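Local coordinates for protein RhCC (Rhodococcus jostii RHA1, PDB 4U5P) that probably acts as a cofactor-independent oxygenase of the tautomerase superfamily, working as a trimer and able to bind magnesium, at residues B[2-7]-B[63-68]. Numbering follows the deposited sequence.
Sequences YWEIFT and RIRLDH
The carbonyl oxygen of R65 takes the amide of E4 at 2.8 Å from E4 N, almost straight along the C=O axis. A water also donates to it, weakly. The same water accepts from R65 NH1 and donates to E4 OE1, an approach so short at 2.5 Å that its exact length is doubtful. It lies between two opposite charges whose nearest atoms, E4 OE1 and R65 NH1, stay 4.5 Å apart. The R65 chain runs extended, CG anti to its own amide nitrogen (chi1 -179°), which carries the guanidinium past E4 to the water and D67. R65 NH1 forms a salt bridge with D67 OD1 at 2.9 Å, met from above the carboxylate plane. R65 NE forms another with D67 of the second subunit, and D67 OD2 one with R65 of the third.

Strands 2-8 and 61-68 are the central, antiparallel pair of the four-stranded sheet. Each begins a beta-alpha-beta unit, with strands 40-46 and 100-107 outside them, as in the tautomerase superfamily. Y2, E4 and F6 each exchange two backbone hydrogen bonds, with D67, R65 and R63 respectively.

W3, I5, I64 and L66 lie on the opposite face, where W3, I5 and L66 touch helix 14-32. L66 CD2 sits over the six-membered ring of W3, 3.9 Å from its centroid, a CH-pi contact. I64 CG2 reaches W3 CE3 at 3.7 Å. W3 NE1 is hydrogen-bonded to Y28 OH of that helix. A leucine in place of W3 would probably leave L66 without its aromatic platform and Y28 OH without this partner.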
loop_
_atom_site.group_PDB
_atom_site.type_symbol
_atom_site.label_atom_id
_atom_site.label_comp_id
_atom_site.label_asym_id
_atom_site.label_seq_id
_atom_site.Cartn_x
_atom_site.Cartn_y
_atom_site.Cartn_z
ATOM N N TYR B 2 1.307 9.970 3.905
ATOM C CA TYR B 2 0.253 8.972 3.981
ATOM C C TYR B 2 0.769 7.825 4.831
ATOM O O TYR B 2 1.549 7.018 4.356
ATOM C CB TYR B 2 -0.115 8.522 2.565
ATOM C CG TYR B 2 -1.017 7.320 2.444
ATOM C CD1 TYR B 2 -2.399 7.442 2.533
ATOM C CD2 TYR B 2 -0.480 6.055 2.202
ATOM C CE1 TYR B 2 -3.221 6.333 2.397
ATOM C CE2 TYR B 2 -1.286 4.947 2.076
ATOM C CZ TYR B 2 -2.656 5.088 2.173
ATOM O OH TYR B 2 -3.465 3.981 2.035
ATOM N N TRP B 3 0.338 7.779 6.087
ATOM C CA TRP B 3 0.815 6.788 7.055
ATOM C C TRP B 3 -0.217 5.686 7.297
ATOM O O TRP B 3 -1.384 5.969 7.554
ATOM C CB TRP B 3 1.133 7.450 8.401
ATOM C CG TRP B 3 2.370 8.310 8.471
ATOM C CD1 TRP B 3 2.661 9.410 7.713
ATOM C CD2 TRP B 3 3.473 8.149 9.380
ATOM N NE1 TRP B 3 3.873 9.943 8.096
ATOM C CE2 TRP B 3 4.395 9.180 9.106
ATOM C CE3 TRP B 3 3.766 7.235 10.396
ATOM C CZ2 TRP B 3 5.576 9.334 9.821
ATOM C CZ3 TRP B 3 4.951 7.376 11.095
ATOM C CH2 TRP B 3 5.844 8.417 10.802
ATOM N N GLU B 4 0.225 4.431 7.228
ATOM C CA GLU B 4 -0.571 3.287 7.661
ATOM C C GLU B 4 0.079 2.679 8.870
ATOM O O GLU B 4 1.283 2.410 8.860
ATOM C CB GLU B 4 -0.685 2.217 6.579
ATOM C CG GLU B 4 -1.447 2.597 5.340
ATOM C CD GLU B 4 -1.390 1.468 4.326
ATOM O OE1 GLU B 4 -0.307 1.281 3.741
ATOM O OE2 GLU B 4 -2.399 0.749 4.151
ATOM N N ILE B 5 -0.712 2.464 9.910
ATOM C CA ILE B 5 -0.216 1.850 11.119
ATOM C C ILE B 5 -1.059 0.624 11.457
ATOM O O ILE B 5 -2.208 0.726 11.875
ATOM C CB ILE B 5 -0.199 2.847 12.276
ATOM C CG1 ILE B 5 0.646 4.068 11.883
ATOM C CG2 ILE B 5 0.370 2.172 13.538
ATOM C CD1 ILE B 5 0.773 5.123 12.960
ATOM N N PHE B 6 -0.468 -0.545 11.249
ATOM C CA PHE B 6 -1.111 -1.811 11.557
ATOM C C PHE B 6 -0.764 -2.223 12.977
ATOM O O PHE B 6 0.408 -2.402 13.279
ATOM C CB PHE B 6 -0.653 -2.887 10.568
ATOM C CG PHE B 6 -0.977 -2.570 9.132
ATOM C CD1 PHE B 6 -0.097 -1.842 8.345
ATOM C CD2 PHE B 6 -2.154 -3.017 8.567
ATOM C CE1 PHE B 6 -0.400 -1.558 7.017
ATOM C CE2 PHE B 6 -2.456 -2.737 7.240
ATOM C CZ PHE B 6 -1.572 -2.013 6.471
ATOM N N THR B 7 -1.779 -2.402 13.824
ATOM C CA THR B 7 -1.564 -2.690 15.238
ATOM C C THR B 7 -2.369 -3.906 15.673
ATOM O O THR B 7 -3.356 -4.267 15.029
ATOM C CB THR B 7 -1.988 -1.503 16.132
ATOM O OG1 THR B 7 -3.417 -1.431 16.181
ATOM C CG2 THR B 7 -1.440 -0.178 15.605
ATOM N N ARG B 63 3.331 -2.622 12.532
ATOM C CA ARG B 63 4.011 -2.427 11.260
ATOM C C ARG B 63 3.555 -1.100 10.663
ATOM O O ARG B 63 2.352 -0.846 10.547
ATOM C CB ARG B 63 3.729 -3.588 10.311
ATOM C CG ARG B 63 4.564 -3.589 9.031
ATOM C CD ARG B 63 6.049 -3.628 9.351
ATOM N NE ARG B 63 6.912 -3.906 8.206
ATOM C CZ ARG B 63 7.305 -3.006 7.312
ATOM N NH1 ARG B 63 6.876 -1.751 7.394
ATOM N NH2 ARG B 63 8.113 -3.377 6.317
ATOM N N ILE B 64 4.519 -0.249 10.319
ATOM C CA ILE B 64 4.211 1.082 9.796
ATOM C C ILE B 64 4.741 1.201 8.379
ATOM O O ILE B 64 5.882 0.864 8.102
ATOM C CB ILE B 64 4.816 2.193 10.681
ATOM C CG1 ILE B 64 4.310 2.045 12.121
ATOM C CG2 ILE B 64 4.449 3.595 10.148
ATOM C CD1 ILE B 64 5.093 2.846 13.125
ATOM N N ARG B 65 3.903 1.709 7.485
ATOM C CA ARG B 65 4.310 1.986 6.113
ATOM C C ARG B 65 3.790 3.369 5.732
ATOM O O ARG B 65 2.636 3.701 6.031
ATOM C CB ARG B 65 3.762 0.924 5.152
ATOM C CG ARG B 65 4.167 1.140 3.719
ATOM C CD ARG B 65 3.358 0.305 2.764
ATOM N NE ARG B 65 3.904 0.443 1.417
ATOM C CZ ARG B 65 3.730 1.507 0.642
ATOM N NH1 ARG B 65 3.006 2.555 1.050
ATOM N NH2 ARG B 65 4.293 1.524 -0.555
ATOM N N LEU B 66 4.629 4.186 5.099
ATOM C CA LEU B 66 4.154 5.484 4.616
ATOM C C LEU B 66 4.616 5.834 3.218
ATOM O O LEU B 66 5.657 5.369 2.771
ATOM C CB LEU B 66 4.572 6.605 5.564
ATOM C CG LEU B 66 6.015 6.712 6.020
ATOM C CD1 LEU B 66 6.457 8.146 6.240
ATOM C CD2 LEU B 66 6.144 5.937 7.322
ATOM N N ASP B 67 3.792 6.643 2.537
ATOM C CA ASP B 67 4.163 7.307 1.292
ATOM C C ASP B 67 4.459 8.768 1.558
ATOM O O ASP B 67 3.723 9.439 2.285
ATOM C CB ASP B 67 3.052 7.227 0.233
ATOM C CG ASP B 67 2.873 5.835 -0.349
ATOM O OD1 ASP B 67 3.822 5.028 -0.320
ATOM O OD2 ASP B 67 1.772 5.559 -0.872
ATOM N N HIS B 68 5.548 9.251 0.977
ATOM C CA HIS B 68 5.816 10.682 0.889
ATOM C C HIS B 68 5.509 11.143 -0.521
ATOM O O HIS B 68 6.090 10.634 -1.478
ATOM C CB HIS B 68 7.261 11.006 1.225
ATOM C CG HIS B 68 7.530 11.137 2.689
ATOM N ND1 HIS B 68 8.766 11.495 3.181
ATOM C CD2 HIS B 68 6.723 10.981 3.765
ATOM C CE1 HIS B 68 8.714 11.536 4.501
ATOM N NE2 HIS B 68 7.486 11.232 4.880
HETATM O O HOH W 1 1.406 3.082 3.375
#